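Tumor necrosis factor receptor superfamily member 16 (Rattus norvegicus, PDB 1SG1) probably binds nerve growth factor and related neurotrophins as a low-affinity cell-surface receptor, through an elongated ectodomain of disulfide-bonded cysteine-rich modules. Local coordinates at residues 63-68 / 92-97; 117-122 / 134-139. One frame throughout, in Å; residues are numbered along the deposited sequence.

Contact 1 of 2, residues 63-68 / 92-97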
ATOM      1  N   GLY C  63       7.227  18.986   2.121  1.00 32.88           N
ATOM      2  CA  GLY C  63       7.123  19.051   3.576  1.00 33.38           C
ATOM      3  C   GLY C  63       6.727  17.778   4.310  1.00 34.71           C
ATOM      4  O   GLY C  63       7.410  16.746   4.230  1.00 31.66           O
ATOM      5  N   LEU C  64       5.628  17.879   5.053  1.00 34.38           N
ATOM      6  CA  LEU C  64       5.073  16.770   5.812  1.00 35.60           C
ATOM      7  C   LEU C  64       4.216  15.894   4.903  1.00 37.64           C
ATOM      8  O   LEU C  64       3.594  14.938   5.362  1.00 38.97           O
ATOM      9  CB  LEU C  64       4.194  17.282   6.952  1.00 31.46           C
ATOM     10  CG  LEU C  64       4.855  17.916   8.173  1.00 32.61           C
ATOM     11  CD1 LEU C  64       3.786  18.343   9.171  1.00 27.86           C
ATOM     12  CD2 LEU C  64       5.830  16.922   8.809  1.00 32.00           C
ATOM     13  N   GLN C  65       4.165  16.229   3.617  1.00 38.97           N
ATOM     14  CA  GLN C  65       3.358  15.465   2.669  1.00 39.31           C
ATOM     15  C   GLN C  65       4.159  14.293   2.145  1.00 38.91           C
ATOM     16  O   GLN C  65       5.337  14.440   1.837  1.00 39.23           O
ATOM     17  CB  GLN C  65       2.924  16.361   1.507  1.00 40.94           C
ATOM     18  CG  GLN C  65       1.819  17.341   1.868  1.00 43.52           C
ATOM     19  CD  GLN C  65       0.482  16.658   1.965  1.00 46.43           C
ATOM     20  OE1 GLN C  65      -0.379  17.041   2.761  1.00 48.19           O
ATOM     21  NE2 GLN C  65       0.291  15.634   1.138  1.00 48.04           N
ATOM     22  N   SER C  66       3.521  13.131   2.045  1.00 36.60           N
ATOM     23  CA  SER C  66       4.197  11.949   1.549  1.00 34.61           C
ATOM     24  C   SER C  66       3.462  11.285   0.390  1.00 33.70           C
ATOM     25  O   SER C  66       2.236  11.305   0.283  1.00 33.83           O
ATOM     26  CB  SER C  66       4.386  10.935   2.676  1.00 36.32           C
ATOM     27  OG  SER C  66       3.141  10.394   3.069  1.00 34.95           O
ATOM     28  N   MET C  67       4.238  10.663  -0.471  1.00 32.30           N
ATOM     29  CA  MET C  67       3.695  10.007  -1.621  1.00 32.06           C
ATOM     30  C   MET C  67       2.757   8.893  -1.199  1.00 30.30           C
ATOM     31  O   MET C  67       3.092   8.030  -0.415  1.00 29.26           O
ATOM     32  CB  MET C  67       4.852   9.476  -2.467  1.00 32.46           C
ATOM     33  CG  MET C  67       4.470   8.576  -3.622  1.00 36.30           C
ATOM     34  SD  MET C  67       5.893   8.273  -4.681  1.00 36.01           S
ATOM     35  CE  MET C  67       5.780   9.729  -5.686  1.00 40.20           C
ATOM     36  N   SER C  68       1.547   8.951  -1.715  1.00 30.23           N
ATOM     37  CA  SER C  68       0.559   7.946  -1.443  1.00 29.20           C
ATOM     38  C   SER C  68       0.378   7.225  -2.753  1.00 27.22           C
ATOM     39  O   SER C  68      -0.074   6.096  -2.786  1.00 26.16           O
ATOM     40  CB  SER C  68      -0.749   8.583  -1.033  1.00 33.29           C
ATOM     41  OG  SER C  68      -1.738   7.582  -0.988  1.00 40.11           O
ATOM     42  N   GLY C  92      -5.777  22.467   5.584  1.00 62.88           N
ATOM     43  CA  GLY C  92      -5.065  21.686   4.585  1.00 58.40           C
ATOM     44  C   GLY C  92      -3.638  21.390   5.019  1.00 53.81           C
ATOM     45  O   GLY C  92      -2.832  20.857   4.259  1.00 53.08           O
ATOM     46  N   HIS C  93      -3.341  21.752   6.260  1.00 50.31           N
ATOM     47  CA  HIS C  93      -2.042  21.546   6.857  1.00 48.80           C
ATOM     48  C   HIS C  93      -1.959  20.210   7.615  1.00 48.67           C
ATOM     49  O   HIS C  93      -2.956  19.723   8.155  1.00 46.62           O
ATOM     50  CB  HIS C  93      -1.741  22.686   7.823  1.00 48.47           C
ATOM     51  CG  HIS C  93      -0.339  22.678   8.334  1.00 48.06           C
ATOM     52  ND1 HIS C  93      -0.036  22.634   9.676  1.00 48.33           N
ATOM     53  CD2 HIS C  93       0.846  22.674   7.678  1.00 46.90           C
ATOM     54  CE1 HIS C  93       1.277  22.598   9.827  1.00 46.33           C
ATOM     55  NE2 HIS C  93       1.833  22.621   8.630  1.00 47.49           N
ATOM     56  N   CYS C  94      -0.767  19.617   7.641  1.00 47.70           N
ATOM     57  CA  CYS C  94      -0.575  18.369   8.357  1.00 45.87           C
ATOM     58  C   CYS C  94      -0.297  18.661   9.816  1.00 45.24           C
ATOM     59  O   CYS C  94       0.626  19.403  10.156  1.00 43.58           O
ATOM     60  CB  CYS C  94       0.587  17.561   7.790  1.00 44.75           C
ATOM     61  SG  CYS C  94       0.363  16.968   6.094  1.00 43.02           S
ATOM     62  N   GLU C  95      -1.119  18.060  10.667  1.00 45.09           N
ATOM     63  CA  GLU C  95      -1.032  18.204  12.116  1.00 45.76           C
ATOM     64  C   GLU C  95      -0.647  16.847  12.713  1.00 43.77           C
ATOM     65  O   GLU C  95      -1.069  15.807  12.218  1.00 43.75           O
ATOM     66  CB  GLU C  95      -2.389  18.663  12.662  1.00 49.34           C
ATOM     67  CG  GLU C  95      -2.362  19.981  13.438  1.00 55.77           C
ATOM     68  CD  GLU C  95      -1.911  21.160  12.602  1.00 57.35           C
ATOM     69  OE1 GLU C  95      -0.705  21.236  12.291  1.00 60.92           O
ATOM     70  OE2 GLU C  95      -2.759  22.009  12.250  1.00 59.95           O
ATOM     71  N   ALA C  96       0.172  16.844  13.753  1.00 42.04           N
ATOM     72  CA  ALA C  96       0.559  15.579  14.359  1.00 41.54           C
ATOM     73  C   ALA C  96      -0.666  14.933  14.990  1.00 40.97           C
ATOM     74  O   ALA C  96      -1.479  15.614  15.614  1.00 39.10           O
ATOM     75  CB  ALA C  96       1.633  15.791  15.408  1.00 41.33           C
ATOM     76  N   CYS C  97      -0.794  13.622  14.795  1.00 39.72           N
ATOM     77  CA  CYS C  97      -1.902  12.857  15.344  1.00 39.04           C
ATOM     78  C   CYS C  97      -2.015  13.061  16.857  1.00 38.77           C
ATOM     79  O   CYS C  97      -1.020  13.291  17.537  1.00 39.32           O
ATOM     80  CB  CYS C  97      -1.683  11.367  15.084  1.00 38.43           C
ATOM     81  SG  CYS C  97      -1.764  10.805  13.356  1.00 33.88           S
TER
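Leu-64 and Gln-65 close on Cys-94 from two directions, one with hydrocarbon and the other with an amide oxygen. The leucine does most of the apolar work: its CB lies 3.7 Å from Cys-94 CB, and CD1 reaches farther along the same residue, 3.6 Å from Cys-94 CB and 3.5 Å from Cys-94 O. CD1 can span both because chi2 of Leu-64 is fully extended (180°), which carries that methyl straight out past the cysteine's methylene to its carbonyl.

Gln-65 starts out on a different line and bends back. With its chain folded at chi2 (-76°), the amide approaches the sulfur, and OE1 of Gln-65 stops 3.4 Å from Cys-94 SG. This is a van der Waals approach; no hydrogen bond crosses between 63-68 and 92-97.

The sulfur is fixed by its disulfide to Cys-81, and the Gln-65 side chain also packs on Cys-79 and Cys-81, so the glutamine lies against the cysteines at the joint. Tyr-85 of strand 85-87 touches both Leu-64 and Cys-94, tying the apolar cluster to that strand. Backbone hydrogen bonds of Leu-64 with Ala-82 and of Ser-66 with Arg-80 anchor 63-68; that of Glu-95 with Tyr-86 anchors 92-97. Within 92-97, His-93 ND1 donates a weak hydrogen bond of 3.0 Å to Glu-95 OE1.

Leu-64 and Gln-65 lie in one cysteine-rich region, Cys-94 in the next. A small apolar seam beside a disulfide, between two small two-stranded antiparallel sheets, joins successive modules in the elongated, disulfide-laddered ectodomain of the TNF receptor superfamily.

Contact 2 of 2, residues 117-122 / 134-139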
ATOM      1  N   VAL C 117      -8.987   9.117  17.142  1.00 35.06           N
ATOM      2  CA  VAL C 117     -10.168   9.165  18.012  1.00 37.26           C
ATOM      3  C   VAL C 117      -9.852   8.303  19.239  1.00 38.76           C
ATOM      4  O   VAL C 117      -9.775   7.070  19.131  1.00 38.02           O
ATOM      5  CB  VAL C 117     -11.403   8.550  17.369  1.00 38.61           C
ATOM      6  CG1 VAL C 117     -12.535   8.510  18.394  1.00 38.63           C
ATOM      7  CG2 VAL C 117     -11.813   9.344  16.153  1.00 38.03           C
ATOM      8  N   CYS C 118      -9.664   8.932  20.399  1.00 39.22           N
ATOM      9  CA  CYS C 118      -9.352   8.182  21.622  1.00 39.95           C
ATOM     10  C   CYS C 118     -10.526   7.814  22.518  1.00 37.91           C
ATOM     11  O   CYS C 118     -11.652   8.226  22.306  1.00 35.85           O
ATOM     12  CB  CYS C 118      -8.329   8.930  22.458  1.00 41.39           C
ATOM     13  SG  CYS C 118      -6.728   9.078  21.628  1.00 45.54           S
ATOM     14  N   GLU C 119     -10.221   7.052  23.556  1.00 38.83           N
ATOM     15  CA  GLU C 119     -11.223   6.566  24.493  1.00 39.58           C
ATOM     16  C   GLU C 119     -10.647   6.409  25.896  1.00 39.97           C
ATOM     17  O   GLU C 119      -9.529   5.935  26.072  1.00 38.71           O
ATOM     18  CB  GLU C 119     -11.713   5.221  23.983  1.00 39.37           C
ATOM     19  CG  GLU C 119     -12.647   4.446  24.853  1.00 38.37           C
ATOM     20  CD  GLU C 119     -12.995   3.119  24.209  1.00 39.55           C
ATOM     21  OE1 GLU C 119     -12.087   2.276  24.022  1.00 38.52           O
ATOM     22  OE2 GLU C 119     -14.177   2.926  23.868  1.00 41.82           O
ATOM     23  N   GLU C 120     -11.414   6.837  26.891  1.00 40.79           N
ATOM     24  CA  GLU C 120     -11.021   6.702  28.279  1.00 40.94           C
ATOM     25  C   GLU C 120     -11.344   5.222  28.445  1.00 39.54           C
ATOM     26  O   GLU C 120     -12.450   4.794  28.097  1.00 36.71           O
ATOM     27  CB  GLU C 120     -11.938   7.551  29.154  1.00 45.44           C
ATOM     28  CG  GLU C 120     -11.321   8.088  30.426  1.00 50.14           C
ATOM     29  CD  GLU C 120     -10.210   9.093  30.164  1.00 52.42           C
ATOM     30  OE1 GLU C 120     -10.317   9.857  29.179  1.00 52.57           O
ATOM     31  OE2 GLU C 120      -9.239   9.125  30.956  1.00 53.36           O
ATOM     32  N   CYS C 121     -10.370   4.447  28.929  1.00 38.48           N
ATOM     33  CA  CYS C 121     -10.525   3.007  29.104  1.00 35.36           C
ATOM     34  C   CYS C 121     -11.727   2.635  29.957  1.00 39.33           C
ATOM     35  O   CYS C 121     -11.921   3.140  31.066  1.00 37.10           O
ATOM     36  CB  CYS C 121      -9.239   2.404  29.681  1.00 32.05           C
ATOM     37  SG  CYS C 121      -7.819   2.429  28.531  1.00 34.39           S
ATOM     38  N   PRO C 122     -12.573   1.743  29.436  1.00 42.26           N
ATOM     39  CA  PRO C 122     -13.751   1.340  30.197  1.00 44.45           C
ATOM     40  C   PRO C 122     -13.432   0.410  31.360  1.00 47.99           C
ATOM     41  O   PRO C 122     -12.282   0.006  31.570  1.00 48.62           O
ATOM     42  CB  PRO C 122     -14.632   0.680  29.140  1.00 43.72           C
ATOM     43  CG  PRO C 122     -13.641   0.054  28.244  1.00 45.26           C
ATOM     44  CD  PRO C 122     -12.568   1.119  28.103  1.00 43.59           C
ATOM     45  N   ASP C 134      -2.360   1.886  20.215  1.00 34.69           N
ATOM     46  CA  ASP C 134      -2.780   0.936  21.249  1.00 33.39           C
ATOM     47  C   ASP C 134      -4.164   1.115  21.819  1.00 32.54           C
ATOM     48  O   ASP C 134      -4.490   2.171  22.352  1.00 33.57           O
ATOM     49  CB  ASP C 134      -1.792   0.941  22.422  1.00 35.32           C
ATOM     50  CG  ASP C 134      -0.514   0.200  22.112  1.00 35.43           C
ATOM     51  OD1 ASP C 134      -0.589  -0.819  21.390  1.00 42.95           O
ATOM     52  OD2 ASP C 134       0.557   0.610  22.600  1.00 34.16           O
ATOM     53  N   PRO C 135      -4.999   0.072  21.725  1.00 28.68           N
ATOM     54  CA  PRO C 135      -6.365   0.090  22.247  1.00 24.23           C
ATOM     55  C   PRO C 135      -6.303  -0.317  23.720  1.00 23.45           C
ATOM     56  O   PRO C 135      -5.297  -0.839  24.174  1.00 19.89           O
ATOM     57  CB  PRO C 135      -7.070  -0.939  21.377  1.00 28.55           C
ATOM     58  CG  PRO C 135      -6.009  -1.961  21.174  1.00 31.40           C
ATOM     59  CD  PRO C 135      -4.740  -1.157  20.957  1.00 29.27           C
ATOM     60  N   CYS C 136      -7.365  -0.053  24.476  1.00 25.24           N
ATOM     61  CA  CYS C 136      -7.397  -0.417  25.890  1.00 27.25           C
ATOM     62  C   CYS C 136      -7.401  -1.934  25.942  1.00 27.95           C
ATOM     63  O   CYS C 136      -8.062  -2.591  25.147  1.00 30.79           O
ATOM     64  CB  CYS C 136      -8.631   0.172  26.562  1.00 27.58           C
ATOM     65  SG  CYS C 136      -8.621   2.005  26.700  1.00 31.27           S
ATOM     66  N   LEU C 137      -6.633  -2.497  26.860  1.00 29.59           N
ATOM     67  CA  LEU C 137      -6.527  -3.937  26.950  1.00 27.83           C
ATOM     68  C   LEU C 137      -7.274  -4.546  28.122  1.00 30.07           C
ATOM     69  O   LEU C 137      -7.563  -3.875  29.123  1.00 29.29           O
ATOM     70  CB  LEU C 137      -5.045  -4.332  27.021  1.00 28.32           C
ATOM     71  CG  LEU C 137      -4.173  -3.927  25.824  1.00 24.00           C
ATOM     72  CD1 LEU C 137      -2.839  -4.616  25.937  1.00 26.41           C
ATOM     73  CD2 LEU C 137      -4.827  -4.341  24.526  1.00 28.34           C
ATOM     74  N   PRO C 138      -7.630  -5.827  28.000  1.00 33.17           N
ATOM     75  CA  PRO C 138      -8.342  -6.481  29.095  1.00 33.12           C
ATOM     76  C   PRO C 138      -7.389  -6.789  30.246  1.00 33.34           C
ATOM     77  O   PRO C 138      -6.302  -7.314  30.048  1.00 32.70           O
ATOM     78  CB  PRO C 138      -8.948  -7.729  28.427  1.00 36.56           C
ATOM     79  CG  PRO C 138      -8.055  -7.999  27.292  1.00 34.84           C
ATOM     80  CD  PRO C 138      -7.742  -6.615  26.764  1.00 34.52           C
ATOM     81  N   CYS C 139      -7.806  -6.427  31.450  1.00 37.61           N
ATOM     82  CA  CYS C 139      -6.998  -6.626  32.649  1.00 39.80           C
ATOM     83  C   CYS C 139      -6.600  -8.074  32.910  1.00 39.91           C
ATOM     84  O   CYS C 139      -7.340  -9.008  32.575  1.00 41.29           O
ATOM     85  CB  CYS C 139      -7.746  -6.124  33.886  1.00 40.08           C
ATOM     86  SG  CYS C 139      -8.066  -4.332  34.066  1.00 45.86           S
TER
HETATM   87  O   HOH W   1      -9.398   1.266  23.126  1.00 36.90           O
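The Cys-121–Cys-136 disulfide is the first cross-link of the cysteine-rich region that spans about 121-160, and it pins the chain leaving strand 117-120 to the loop ahead of strand 137-138. SG of Cys-121 and SG of Cys-136 are bonded at 2.0 Å, with the C-S-S-C torsion at -87°, close to the relaxed quarter turn and left-handed. Both sulfurs lie anti to their own carbonyl carbons, beside the backbone N, with chi1 near -70°, and the two alpha carbons, CA of Cys-121 and CA of Cys-136, are held 5.6 Å apart.

The neighbours of the bridge are looser. Pro-122 brings its ring carbon CD to 4.3 Å from Cys-136 SG, while the carbonyl O of Glu-119 stands 4.1 Å from that same sulfur. Cys-136 also packs against Thr-125 of strand 125-126.

A second tie is made through water. The Glu-119 side chain leaves its CA toward 134-139 and runs on extended, which brings OE1 within range of a water; this water donates to OE1 of Glu-119 over 3.0 Å and accepts from the backbone N of Cys-136 over 2.8 Å. Outside the two segments, the stronger partner of Glu-119 OE1 is a basic side chain of another protein chain, which it meets in a salt bridge, and Asp-134 OD1 makes one to a second partner chain. A covalent brace therefore holds the two segments at fixed spacing, while the acidic groups beside it face basic partners, consistent with a charge-complementary patch for the bound ligand.

In the fold
Contact 1 lies near the middle of the long chain, its centre about 9 Å from the chain's centre, and contact 2 farther along, about 26 Å out; their own centres are 26 Å apart and they do not touch. They follow in series, each drawing its segments from two different two-stranded sheets. In 63-68 / 92-97 the two segments meet without a covalent link, by mostly apolar touch. In 117-122 / 134-139 the cross-link itself is the contact, backed by one water. Both are partly buried, and both have residues near another protein chain, but salt bridges to partner chains are made at contact 2.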